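Local structure of nitrogenase iron-molybdenum cofactor biosynthesis protein NifB (Methanothermobacter thermautotrophicus, 7JMA) at residues V30-I34 with A68-V72; I81-A87 with L112-S117; G90-A94 with M116-L122; F99-K103 with E129-I135; N136-V142 with I189-S195. The protein probably carries out the radical SAM-dependent carbide insertion that fuses two [4Fe-4S] clusters into the [8Fe-9S-C] precursor of the nitrogenase iron-molybdenum cofactor. All coordinates share one frame; numbering follows the deposited sequence.

Contact 1 of 5, residues V30-I34 with A68-V72; sequences VHVPI and AIKHV
With CG1 of Val-30 anti to the backbone N (chi1 -168°) and the ring of His-71 swung out the same way on its helix (chi1 176°), the methyl and the imidazole come together at an oblique angle, Val-30 CG1 lying 4.0 Å from His-71 CD2. Val-32 is turned differently: its CG1 stands anti to the carbonyl carbon (chi1 -67°), which sends this methyl back along the chain to CG2 of Val-72, 4.0 Å off, the two valines crossing at about a right angle. The tightest packing is at Ala-68. Its single methyl sits against the branch point of Val-32, with CB to CB at 3.7 Å, and also meets Ile-34 through CG2, at 3.8 Å from Ala-68 CB. A small residue on this helix turn thus lets the backbones approach to 6.0 Å between the CA atoms of Val-32 and Ala-68. No hydrogen bond spans this largely apolar, buried contact, edged by the His-71 ring; Phe-101 of helix 96-108 packs against both Ile-34 and Ala-68. This is a helix, 65-76, laid over the outermost strand 29-31 of a parallel sheet, the alpha/beta packing of the partial TIM barrel in radical SAM enzymes.

Contact 2 of 5, residues I81-A87 with L112-S117; sequences ISVIGVA and LLKCMS
Strands 83-86 and 113-117 run parallel, 4.6 Å apart at closest approach and twisted by 24°, and five backbone hydrogen bonds lace them from Leu-113 N to Ser-82 O (2.8 Å) through to Ser-117 N on Val-86 O. On the face that carries Val-83 and Cys-115, the CG1 methyl of Val-83 touches the sulfur of Cys-115 at 3.6 Å, while its other methyl, CG2, leans against CB of Leu-113. The sulfur is set between the backbone N and the carbonyl carbon (chi1 63°) and so tips over Gly-85, its SG 3.7 Å from Gly-85 CA; a CB on Gly-85 would run into it. Cys-115 is a ligand of one [4Fe-4S] cluster in the loaded protein, a cluster absent here. On the other face Ile-84 and Lys-114 lie side by side and point the same way, Ile-84 CG1 3.8 Å from Lys-114 CG. The lysine then bends at its last torsion (chi4 49°) to bring NZ back to Leu-112 O at 2.6 Å, and Phe-109 O takes a second bond from the same ammonium. With a methionine in place of Lys-114, the carbonyls of Leu-112 and Phe-109 would probably lose this shared donor. Beyond, Val-30 and Val-32 bond to strand 83-86 on one flank and strand 137-141 lies along the other, while helix 96-108, the crossover of this beta-alpha-beta unit, covers Ile-84, Val-86 and Met-116.

Contact 3 of 5, residues G90-A94 with M116-L122; sequences GDALA and MSTNGLL
OD1 of Asp-91 accepts the backbone N-H of Asn-119 at 2.7 Å, a fairly straight bond (160°) arriving on the syn side, 17° out of the carboxylate plane, and also lies 3.0 Å from Thr-118 OG1. Thr-118 OG1 is equally 3.0 Å from Asp-91 OD2, so its proton may go to either oxygen, and this OG1 in turn accepts from Gly-120 N in an ST turn. Asp-91 OD2 takes Leu-93 N from above the carboxylate plane, closing an Asx turn, and a water at 2.8 Å from OD2 also bonds Asn-119 OD1 and Leu-122 N. The Asn-119 amide stacks on the carboxylate with the planes 15° apart, its OD1 receiving Leu-121 N in a second Asx turn. A leucine in place of Asp-91 would probably leave Asn-119 N and Leu-93 N without their acceptor and let the turn at 118-121 shift. Beside this polar knot Leu-93 spreads its two methyls, CD2 on Met-116 SD at 3.7 Å and CD1 over Thr-118 OG1, while its CB meets Leu-122 CB at 3.8 Å. The contact is buried where strand 113-118 ends and the loop from strand 83-86 turns into helix 96-108; Leu-122 stands at the N-cap position of helix 123-132, whose Leu-130 packs on Leu-93, and Asn-39 lies against Asp-91.

Contact 4 of 5, residues F99-K103 with E129-I135; sequences FEFFK and ELAELGI
The ring of Phe-102 is sandwiched: CD1 of Ile-135 sits over the centre of one face, 3.4 Å from the centroid and only 2° off the ring normal, a CH-pi contact, and CD2 of Phe-101 lies above the middle of the opposite face. Phe-99 is met otherwise. Leu-133 CD1 comes up at its edge, in the ring plane, 3.9 Å from Phe-99 CD1, while Leu-130 CD2 approaches Phe-99 CE1 obliquely. The carboxylate of Glu-129 lies near the same ring with the planes 25° apart, Glu-129 CD at 3.5 Å from Phe-99 CD1; CG anti to the backbone N (chi1 -175°) and an extended chain carry it there. Arg-126 holds that carboxylate in a salt bridge through OE2 and makes a cation-pi contact with Phe-99, whereas the salt bridge from Lys-103 NZ to Glu-129 OE1 is long, at 3.9 Å. Lower down the lysine, CG presses on Leu-133 CD2 at 3.5 Å, tighter than usual for two carbons. Helix 123-132 ends here in a Schellman motif, Gly-134 taking a positive phi, and the chain turns so that Ile-135 can reach the Phe-102 ring. The two helices pack side by side on one face of the parallel sheet, where Phe-102 and Leu-130 both touch Met-116 of strand 113-118, and Phe-101 turns toward helix 65-76.

Contact 5 of 5, residues N136-V142 with I189-S195; sequences NTVTVTV and IIVKVNS
Lys-192 reaches back along strand 137-141 from its CB, which lies 3.9 Å from Thr-139 OG1, and the chain stays extended beyond CG. Its CG and CD slide past the methyl of Thr-137, CD also within reach of Thr-139 OG1; CE makes the nearest approach, 3.6 Å from Thr-137 CG2, and NZ ends at 3.9 Å from that same methyl. Thr-137 offers that methyl because its OG1 is anti to the carbonyl carbon (chi1 -54°), which puts CG2 opposite the backbone N and against the lysine chain, with OG1 beside Ile-190. One step on, Thr-139 repeats the pattern: its CG2 sits against the flat amide of Asn-194, 3.5 Å from Asn-194 CG. The strands are parallel neighbours in the sheet of a radical SAM partial TIM barrel, twisted by 28°, and each main-chain bond is short; Val-142 N meets Asn-194 O at 2.7 Å, nearly in line with the carbonyl. This threonine-bearing face also holds Cys-115 of the adjoining strand, whose side chain is about 4 Å from that of Thr-137. A water accepts from Asn-194 ND2 and also bonds Thr-141 OG1. On the other face branched side chains touch methyl to methyl, Val-140 CG2 against Val-191 CG1 and Val-138 CG2 on Ile-189 CG2 at 3.8 Å, with Leu-184 of helix 166-186 packed over Val-138, Ile-189 and Val-191. At the far end the Ser-195 hydroxyl donates to Val-142 O, OG to O 2.7 Å.

Contacts 2 and 5 are successive pairings in one parallel sheet, stitched together by Lys-114 O to Asn-136 N (2.8 Å) and Met-116 O to Thr-139 N (2.9 Å), and contact 1 adds the outer strand through Val-30 O to Gly-85 N (2.8 Å). Contact 3 shares Met-116 and Ser-117 with contact 2. Contact 4 lies on the helical side, joined to contact 2 by Met-116 CE on Phe-102 CE2 and to contact 1 by Phe-101. Two cluster sites, empty here, lie nearby: contact 2 holds Cys-115 of one; at the other, the side chains of Asn-119 (contact 3) and Cys-38 are about 4 Å apart, those of Thr-141 (contact 5) and Cys-42 about 7 Å.

Contact 1 of 5, residues V30-I34 with A68-V72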
# COMPACT_ATOMS: atom_id res chain seq x y z
N VAL A 30 2.44 -15.07 5.97
CA VAL A 30 3.77 -14.71 6.45
C VAL A 30 4.22 -13.44 5.75
O VAL A 30 4.26 -13.38 4.51
CB VAL A 30 4.79 -15.83 6.18
CG1 VAL A 30 6.08 -15.56 6.95
CG2 VAL A 30 4.21 -17.16 6.58
N HIS A 31 4.59 -12.43 6.53
CA HIS A 31 5.22 -11.22 6.00
C HIS A 31 6.68 -11.20 6.44
O HIS A 31 6.97 -11.44 7.61
CB HIS A 31 4.49 -9.96 6.48
CG HIS A 31 3.18 -9.74 5.79
ND1 HIS A 31 2.02 -10.37 6.19
CD2 HIS A 31 2.85 -8.96 4.74
CE1 HIS A 31 1.02 -9.99 5.41
NE2 HIS A 31 1.50 -9.13 4.52
N VAL A 32 7.58 -10.95 5.50
CA VAL A 32 9.01 -10.94 5.78
C VAL A 32 9.50 -9.49 5.78
O VAL A 32 9.16 -8.74 4.86
CB VAL A 32 9.80 -11.78 4.76
CG1 VAL A 32 9.44 -13.26 4.93
CG2 VAL A 32 9.53 -11.32 3.34
N PRO A 33 10.32 -9.07 6.79
CA PRO A 33 10.79 -7.68 6.85
C PRO A 33 12.09 -7.48 6.09
O PRO A 33 13.18 -7.52 6.67
CB PRO A 33 11.00 -7.45 8.35
CG PRO A 33 11.43 -8.80 8.87
CD PRO A 33 10.72 -9.85 7.97
N ILE A 34 12.00 -7.23 4.78
CA ILE A 34 13.17 -7.16 3.92
C ILE A 34 13.27 -5.82 3.20
O ILE A 34 14.12 -5.66 2.32
CB ILE A 34 13.18 -8.31 2.91
CG1 ILE A 34 11.94 -8.19 2.03
CG2 ILE A 34 13.24 -9.65 3.62
CD1 ILE A 34 11.90 -9.19 0.92
N ALA A 68 14.92 -14.68 4.37
CA ALA A 68 13.46 -14.66 4.36
C ALA A 68 12.90 -15.93 3.72
O ALA A 68 11.89 -16.47 4.17
CB ALA A 68 12.95 -13.42 3.63
N ILE A 69 13.55 -16.42 2.66
CA ILE A 69 13.16 -17.70 2.07
C ILE A 69 13.26 -18.82 3.10
O ILE A 69 12.34 -19.63 3.25
CB ILE A 69 14.04 -18.00 0.83
CG1 ILE A 69 13.78 -16.99 -0.28
CG2 ILE A 69 13.80 -19.44 0.36
CD1 ILE A 69 12.42 -17.13 -0.94
N LYS A 70 14.39 -18.89 3.81
CA LYS A 70 14.57 -19.94 4.81
C LYS A 70 13.54 -19.82 5.92
O LYS A 70 13.03 -20.83 6.42
CB LYS A 70 15.98 -19.88 5.38
N HIS A 71 13.21 -18.59 6.31
CA HIS A 71 12.16 -18.36 7.29
C HIS A 71 10.82 -18.92 6.81
O HIS A 71 10.13 -19.62 7.56
CB HIS A 71 12.05 -16.86 7.60
CG HIS A 71 10.94 -16.50 8.54
ND1 HIS A 71 10.98 -16.81 9.88
CD2 HIS A 71 9.77 -15.86 8.33
CE1 HIS A 71 9.87 -16.37 10.46
NE2 HIS A 71 9.12 -15.79 9.54
N VAL A 72 10.44 -18.62 5.56
CA VAL A 72 9.16 -19.11 5.06
C VAL A 72 9.13 -20.63 5.05
O VAL A 72 8.13 -21.25 5.44
CB VAL A 72 8.87 -18.54 3.66
CG1 VAL A 72 7.65 -19.22 3.06
CG2 VAL A 72 8.64 -17.04 3.73

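Contact 2 of 5, residues I81-A87 with L112-S117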
# COMPACT_ATOMS: atom_id res chain seq x y z
N ILE A 81 0.57 -22.39 5.58
CA ILE A 81 0.76 -21.06 5.01
C ILE A 81 0.17 -21.08 3.61
O ILE A 81 0.33 -22.05 2.86
CB ILE A 81 2.25 -20.66 4.98
CG1 ILE A 81 2.82 -20.61 6.40
CG2 ILE A 81 2.43 -19.31 4.30
CD1 ILE A 81 1.97 -19.80 7.35
N SER A 82 -0.55 -20.01 3.25
CA SER A 82 -1.05 -19.87 1.90
C SER A 82 -0.61 -18.58 1.23
O SER A 82 -0.71 -18.49 0.00
CB SER A 82 -2.59 -19.94 1.88
OG SER A 82 -3.14 -19.28 3.00
N VAL A 83 -0.11 -17.60 1.98
CA VAL A 83 0.22 -16.28 1.45
C VAL A 83 1.57 -15.85 2.02
O VAL A 83 1.82 -16.01 3.22
CB VAL A 83 -0.86 -15.23 1.80
CG1 VAL A 83 -0.53 -13.89 1.16
CG2 VAL A 83 -2.25 -15.71 1.39
N ILE A 84 2.44 -15.33 1.15
CA ILE A 84 3.67 -14.65 1.58
C ILE A 84 3.63 -13.22 1.08
O ILE A 84 3.25 -12.95 -0.06
CB ILE A 84 4.94 -15.37 1.08
CG1 ILE A 84 4.95 -15.52 -0.44
CG2 ILE A 84 5.05 -16.75 1.72
CD1 ILE A 84 6.03 -16.46 -0.96
N GLY A 85 4.04 -12.29 1.93
CA GLY A 85 3.95 -10.89 1.59
C GLY A 85 5.16 -10.12 2.06
O GLY A 85 5.88 -10.53 2.97
N VAL A 86 5.37 -8.98 1.41
CA VAL A 86 6.37 -8.00 1.83
C VAL A 86 5.61 -6.70 2.07
O VAL A 86 4.94 -6.21 1.15
CB VAL A 86 7.47 -7.79 0.78
CG1 VAL A 86 8.36 -6.58 1.19
CG2 VAL A 86 8.29 -9.06 0.59
N ALA A 87 5.73 -6.14 3.27
CA ALA A 87 4.99 -4.93 3.57
C ALA A 87 5.83 -3.86 4.24
O ALA A 87 5.34 -2.74 4.41
CB ALA A 87 3.79 -5.24 4.47
N LEU A 112 1.89 -20.63 -3.53
CA LEU A 112 1.47 -19.66 -2.53
C LEU A 112 1.05 -18.34 -3.17
O LEU A 112 1.62 -17.91 -4.18
CB LEU A 112 2.58 -19.41 -1.51
CG LEU A 112 3.07 -20.62 -0.71
CD1 LEU A 112 4.33 -20.28 0.09
CD2 LEU A 112 1.97 -21.16 0.19
N LEU A 113 0.04 -17.71 -2.57
CA LEU A 113 -0.33 -16.36 -2.98
C LEU A 113 0.77 -15.41 -2.57
O LEU A 113 1.31 -15.50 -1.47
CB LEU A 113 -1.64 -15.92 -2.32
CG LEU A 113 -2.88 -16.82 -2.23
CD1 LEU A 113 -4.16 -15.98 -2.10
CD2 LEU A 113 -2.99 -17.79 -3.41
N LYS A 114 1.11 -14.48 -3.45
CA LYS A 114 2.15 -13.50 -3.17
C LYS A 114 1.54 -12.11 -3.15
O LYS A 114 0.77 -11.75 -4.04
CB LYS A 114 3.27 -13.60 -4.21
CG LYS A 114 4.11 -14.87 -4.04
CD LYS A 114 4.79 -15.27 -5.34
CE LYS A 114 5.19 -16.74 -5.34
NZ LYS A 114 4.08 -17.64 -4.91
N CYS A 115 1.85 -11.33 -2.11
CA CYS A 115 1.26 -10.01 -2.00
C CYS A 115 2.29 -9.01 -1.51
O CYS A 115 3.36 -9.37 -1.01
CB CYS A 115 0.05 -10.00 -1.07
SG CYS A 115 0.44 -10.43 0.62
N MET A 116 1.97 -7.73 -1.68
CA MET A 116 2.82 -6.70 -1.13
C MET A 116 2.00 -5.44 -0.92
O MET A 116 0.94 -5.26 -1.52
CB MET A 116 4.03 -6.45 -2.03
CG MET A 116 3.73 -5.81 -3.35
SD MET A 116 5.25 -5.02 -3.97
CE MET A 116 6.23 -6.46 -4.34
N SER A 117 2.51 -4.58 -0.05
CA SER A 117 1.89 -3.29 0.19
C SER A 117 2.89 -2.22 -0.22
O SER A 117 4.10 -2.42 -0.10
CB SER A 117 1.47 -3.11 1.66
OG SER A 117 0.64 -4.18 2.09

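Contact 3 of 5, residues G90-A94 with M116-L122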
# COMPACT_ATOMS: atom_id res chain seq x y z
N GLY A 90 9.83 -0.38 5.53
CA GLY A 90 9.71 0.78 4.67
C GLY A 90 8.71 0.51 3.56
O GLY A 90 7.64 -0.07 3.80
N ASP A 91 9.04 0.93 2.35
CA ASP A 91 8.19 0.62 1.19
C ASP A 91 8.77 -0.54 0.41
O ASP A 91 9.92 -0.48 -0.04
CB ASP A 91 8.04 1.80 0.24
CG ASP A 91 6.94 1.54 -0.79
OD1 ASP A 91 5.76 1.69 -0.42
OD2 ASP A 91 7.25 1.15 -1.93
N ALA A 92 7.93 -1.53 0.12
CA ALA A 92 8.43 -2.72 -0.57
C ALA A 92 9.11 -2.37 -1.89
O ALA A 92 10.14 -2.98 -2.24
CB ALA A 92 7.27 -3.69 -0.82
N LEU A 93 8.56 -1.42 -2.67
CA LEU A 93 9.10 -1.17 -4.00
C LEU A 93 10.44 -0.44 -3.99
O LEU A 93 11.14 -0.42 -5.01
CB LEU A 93 8.11 -0.36 -4.84
CG LEU A 93 6.78 -1.01 -5.19
CD1 LEU A 93 5.93 -0.07 -6.03
CD2 LEU A 93 7.02 -2.35 -5.91
N ALA A 94 10.80 0.17 -2.88
CA ALA A 94 12.01 0.99 -2.78
C ALA A 94 13.24 0.18 -2.40
O ALA A 94 14.28 0.76 -2.05
CB ALA A 94 11.77 2.10 -1.76
N MET A 116 1.97 -7.73 -1.68
CA MET A 116 2.82 -6.70 -1.13
C MET A 116 2.00 -5.44 -0.92
O MET A 116 0.94 -5.26 -1.52
CB MET A 116 4.03 -6.45 -2.03
CG MET A 116 3.73 -5.81 -3.35
SD MET A 116 5.25 -5.02 -3.97
CE MET A 116 6.23 -6.46 -4.34
N SER A 117 2.51 -4.58 -0.05
CA SER A 117 1.89 -3.29 0.19
C SER A 117 2.89 -2.22 -0.22
O SER A 117 4.10 -2.42 -0.10
CB SER A 117 1.47 -3.11 1.66
OG SER A 117 0.64 -4.18 2.09
N THR A 118 2.36 -1.10 -0.72
CA THR A 118 3.23 -0.02 -1.16
C THR A 118 2.46 1.30 -1.09
O THR A 118 1.23 1.31 -1.13
CB THR A 118 3.73 -0.29 -2.58
OG1 THR A 118 4.52 0.82 -3.03
CG2 THR A 118 2.54 -0.44 -3.55
N ASN A 119 3.20 2.41 -0.98
CA ASN A 119 2.55 3.69 -1.22
C ASN A 119 2.26 3.94 -2.71
O ASN A 119 1.57 4.91 -3.04
CB ASN A 119 3.39 4.82 -0.60
CG ASN A 119 4.81 4.85 -1.13
OD1 ASN A 119 5.02 4.81 -2.34
ND2 ASN A 119 5.80 5.00 -0.22
N GLY A 120 2.78 3.10 -3.60
CA GLY A 120 2.52 3.25 -5.03
C GLY A 120 3.42 4.20 -5.79
O GLY A 120 3.30 4.29 -7.02
N LEU A 121 4.34 4.91 -5.12
CA LEU A 121 5.14 5.89 -5.84
C LEU A 121 5.90 5.26 -7.00
O LEU A 121 6.00 5.86 -8.09
CB LEU A 121 6.13 6.57 -4.88
CG LEU A 121 6.99 7.65 -5.55
CD1 LEU A 121 6.18 8.86 -6.05
CD2 LEU A 121 8.05 8.13 -4.52
N LEU A 122 6.45 4.06 -6.81
CA LEU A 122 7.25 3.40 -7.83
C LEU A 122 6.45 2.43 -8.68
O LEU A 122 7.04 1.68 -9.47
CB LEU A 122 8.41 2.64 -7.18
CG LEU A 122 9.44 3.60 -6.58
CD1 LEU A 122 10.42 2.84 -5.70
CD2 LEU A 122 10.15 4.31 -7.72
O HOH W 1 5.77 -1.71 1.90
O HOH W 2 6.82 3.20 -3.86

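Contact 4 of 5, residues F99-K103 with E129-I135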
# COMPACT_ATOMS: atom_id res chain seq x y z
N PHE A 99 12.46 -7.61 -4.71
CA PHE A 99 12.38 -8.30 -5.98
C PHE A 99 13.26 -9.54 -6.00
O PHE A 99 12.90 -10.54 -6.63
CB PHE A 99 12.74 -7.34 -7.11
CG PHE A 99 11.90 -6.09 -7.13
CD1 PHE A 99 10.71 -6.05 -7.84
CD2 PHE A 99 12.28 -4.97 -6.40
CE1 PHE A 99 9.93 -4.90 -7.84
CE2 PHE A 99 11.51 -3.83 -6.39
CZ PHE A 99 10.33 -3.80 -7.10
N GLU A 100 14.40 -9.51 -5.30
CA GLU A 100 15.21 -10.73 -5.19
C GLU A 100 14.44 -11.82 -4.46
O GLU A 100 14.48 -12.99 -4.85
CB GLU A 100 16.53 -10.43 -4.47
N PHE A 101 13.71 -11.44 -3.41
CA PHE A 101 12.93 -12.41 -2.64
C PHE A 101 11.81 -13.01 -3.48
O PHE A 101 11.61 -14.23 -3.49
CB PHE A 101 12.35 -11.74 -1.39
CG PHE A 101 11.36 -12.60 -0.65
CD1 PHE A 101 11.79 -13.63 0.18
CD2 PHE A 101 9.99 -12.38 -0.78
CE1 PHE A 101 10.88 -14.43 0.85
CE2 PHE A 101 9.07 -13.17 -0.11
CZ PHE A 101 9.52 -14.20 0.71
N PHE A 102 11.04 -12.17 -4.19
CA PHE A 102 9.95 -12.75 -4.97
C PHE A 102 10.47 -13.56 -6.15
O PHE A 102 9.80 -14.50 -6.59
CB PHE A 102 8.98 -11.66 -5.43
CG PHE A 102 8.04 -11.22 -4.35
CD1 PHE A 102 7.20 -12.14 -3.73
CD2 PHE A 102 8.02 -9.91 -3.91
CE1 PHE A 102 6.34 -11.76 -2.72
CE2 PHE A 102 7.16 -9.51 -2.90
CZ PHE A 102 6.33 -10.43 -2.29
N LYS A 103 11.66 -13.24 -6.67
CA LYS A 103 12.26 -14.08 -7.70
C LYS A 103 12.49 -15.49 -7.17
O LYS A 103 12.12 -16.48 -7.81
CB LYS A 103 13.58 -13.47 -8.18
CG LYS A 103 13.44 -12.36 -9.20
CD LYS A 103 14.78 -11.73 -9.55
CE LYS A 103 14.67 -10.81 -10.76
NZ LYS A 103 15.20 -9.45 -10.45
N GLU A 129 7.30 -5.54 -13.72
CA GLU A 129 8.14 -6.51 -13.03
C GLU A 129 7.33 -7.29 -12.00
O GLU A 129 7.51 -8.51 -11.85
CB GLU A 129 9.31 -5.79 -12.36
CG GLU A 129 10.31 -6.69 -11.73
CD GLU A 129 11.55 -5.93 -11.27
OE1 GLU A 129 12.53 -6.58 -10.86
OE2 GLU A 129 11.53 -4.68 -11.34
N LEU A 130 6.46 -6.60 -11.26
CA LEU A 130 5.62 -7.26 -10.27
C LEU A 130 4.81 -8.38 -10.90
O LEU A 130 4.75 -9.49 -10.36
CB LEU A 130 4.67 -6.24 -9.63
CG LEU A 130 5.38 -5.23 -8.75
CD1 LEU A 130 4.34 -4.40 -8.03
CD2 LEU A 130 6.27 -5.99 -7.80
N ALA A 131 4.19 -8.09 -12.05
CA ALA A 131 3.42 -9.10 -12.76
C ALA A 131 4.28 -10.29 -13.15
O ALA A 131 3.88 -11.44 -12.98
CB ALA A 131 2.78 -8.48 -14.00
N GLU A 132 5.48 -10.02 -13.68
CA GLU A 132 6.36 -11.10 -14.11
C GLU A 132 6.81 -11.97 -12.95
O GLU A 132 7.14 -13.15 -13.15
CB GLU A 132 7.57 -10.52 -14.84
CG GLU A 132 7.23 -9.65 -16.05
CD GLU A 132 8.46 -9.27 -16.87
OE1 GLU A 132 9.51 -9.93 -16.71
OE2 GLU A 132 8.37 -8.31 -17.66
N LEU A 133 6.86 -11.43 -11.73
CA LEU A 133 7.31 -12.18 -10.57
C LEU A 133 6.19 -12.92 -9.85
O LEU A 133 6.45 -13.56 -8.83
CB LEU A 133 8.01 -11.25 -9.58
CG LEU A 133 9.28 -10.62 -10.14
CD1 LEU A 133 9.85 -9.60 -9.17
CD2 LEU A 133 10.29 -11.70 -10.45
N GLY A 134 4.96 -12.84 -10.34
CA GLY A 134 3.89 -13.64 -9.77
C GLY A 134 3.18 -13.01 -8.60
O GLY A 134 2.48 -13.72 -7.86
N ILE A 135 3.35 -11.70 -8.38
CA ILE A 135 2.56 -11.01 -7.37
C ILE A 135 1.09 -11.10 -7.75
O ILE A 135 0.71 -10.81 -8.89
CB ILE A 135 3.01 -9.56 -7.24
CG1 ILE A 135 4.48 -9.50 -6.80
CG2 ILE A 135 2.18 -8.86 -6.15
CD1 ILE A 135 4.71 -10.20 -5.54

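Contact 5 of 5, residues N136-V142 with I189-S195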
# COMPACT_ATOMS: atom_id res chain seq x y z
N ASN A 136 0.27 -11.51 -6.79
CA ASN A 136 -1.16 -11.68 -7.04
C ASN A 136 -2.00 -10.52 -6.55
O ASN A 136 -3.03 -10.21 -7.14
CB ASN A 136 -1.67 -12.95 -6.37
CG ASN A 136 -0.90 -14.16 -6.77
OD1 ASN A 136 -0.19 -14.74 -5.97
ND2 ASN A 136 -1.05 -14.57 -8.04
N THR A 137 -1.59 -9.89 -5.45
CA THR A 137 -2.35 -8.83 -4.82
C THR A 137 -1.40 -7.75 -4.34
O THR A 137 -0.33 -8.05 -3.81
CB THR A 137 -3.15 -9.37 -3.62
OG1 THR A 137 -3.96 -10.47 -4.05
CG2 THR A 137 -4.03 -8.27 -3.01
N VAL A 138 -1.77 -6.49 -4.56
CA VAL A 138 -1.01 -5.36 -4.05
C VAL A 138 -1.97 -4.45 -3.31
O VAL A 138 -3.06 -4.15 -3.81
CB VAL A 138 -0.30 -4.58 -5.18
CG1 VAL A 138 0.37 -3.31 -4.60
CG2 VAL A 138 0.72 -5.45 -5.89
N THR A 139 -1.56 -4.02 -2.12
CA THR A 139 -2.29 -3.05 -1.32
C THR A 139 -1.59 -1.71 -1.48
O THR A 139 -0.39 -1.60 -1.20
CB THR A 139 -2.36 -3.49 0.14
OG1 THR A 139 -3.00 -4.77 0.22
CG2 THR A 139 -3.14 -2.49 0.96
N VAL A 140 -2.33 -0.70 -1.95
CA VAL A 140 -1.80 0.64 -2.20
C VAL A 140 -2.44 1.58 -1.19
O VAL A 140 -3.66 1.57 -1.01
CB VAL A 140 -2.10 1.10 -3.64
CG1 VAL A 140 -1.47 2.48 -3.88
CG2 VAL A 140 -1.60 0.08 -4.67
N THR A 141 -1.63 2.39 -0.50
CA THR A 141 -2.17 3.30 0.50
C THR A 141 -2.44 4.63 -0.18
O THR A 141 -1.51 5.31 -0.64
CB THR A 141 -1.20 3.43 1.67
OG1 THR A 141 -1.11 2.15 2.32
CG2 THR A 141 -1.74 4.46 2.68
N VAL A 142 -3.72 5.00 -0.25
CA VAL A 142 -4.16 6.22 -0.91
C VAL A 142 -4.94 7.01 0.11
O VAL A 142 -6.05 6.62 0.50
CB VAL A 142 -5.04 5.95 -2.14
CG1 VAL A 142 -5.44 7.29 -2.76
CG2 VAL A 142 -4.34 5.06 -3.18
N ILE A 189 -3.48 -8.13 -11.49
CA ILE A 189 -3.14 -8.11 -10.08
C ILE A 189 -4.29 -7.47 -9.32
O ILE A 189 -4.78 -6.41 -9.71
CB ILE A 189 -1.83 -7.34 -9.86
CG1 ILE A 189 -0.68 -8.13 -10.49
CG2 ILE A 189 -1.68 -7.04 -8.38
CD1 ILE A 189 0.62 -7.34 -10.64
N ILE A 190 -4.72 -8.12 -8.24
CA ILE A 190 -5.81 -7.58 -7.43
C ILE A 190 -5.29 -6.36 -6.68
O ILE A 190 -4.31 -6.46 -5.94
CB ILE A 190 -6.33 -8.62 -6.44
CG1 ILE A 190 -6.86 -9.86 -7.19
CG2 ILE A 190 -7.37 -8.02 -5.50
CD1 ILE A 190 -7.04 -11.03 -6.26
N VAL A 191 -5.96 -5.22 -6.83
CA VAL A 191 -5.53 -4.00 -6.14
C VAL A 191 -6.48 -3.74 -4.99
O VAL A 191 -7.70 -3.58 -5.20
CB VAL A 191 -5.45 -2.79 -7.08
CG1 VAL A 191 -5.01 -1.53 -6.28
CG2 VAL A 191 -4.50 -3.05 -8.19
N LYS A 192 -5.93 -3.68 -3.79
CA LYS A 192 -6.66 -3.27 -2.60
C LYS A 192 -6.14 -1.89 -2.21
O LYS A 192 -4.94 -1.65 -2.27
CB LYS A 192 -6.44 -4.26 -1.46
CG LYS A 192 -6.82 -5.70 -1.85
CD LYS A 192 -6.57 -6.67 -0.71
CE LYS A 192 -7.07 -8.07 -1.06
NZ LYS A 192 -6.54 -9.12 -0.13
N VAL A 193 -7.04 -0.99 -1.85
CA VAL A 193 -6.63 0.36 -1.46
C VAL A 193 -6.86 0.53 0.03
O VAL A 193 -7.97 0.29 0.53
CB VAL A 193 -7.37 1.43 -2.29
CG1 VAL A 193 -7.17 2.84 -1.69
CG2 VAL A 193 -6.86 1.41 -3.73
N ASN A 194 -5.80 0.93 0.74
CA ASN A 194 -5.90 1.33 2.14
C ASN A 194 -6.00 2.85 2.19
O ASN A 194 -5.25 3.55 1.51
CB ASN A 194 -4.67 0.88 2.94
CG ASN A 194 -4.75 -0.56 3.39
OD1 ASN A 194 -5.68 -1.29 3.02
ND2 ASN A 194 -3.78 -0.99 4.18
N SER A 195 -6.94 3.35 2.99
CA SER A 195 -7.07 4.78 3.22
C SER A 195 -7.19 5.02 4.72
O SER A 195 -8.03 4.42 5.38
CB SER A 195 -8.28 5.35 2.48
OG SER A 195 -8.19 5.06 1.09
O HOH W 3 -1.74 1.14 4.85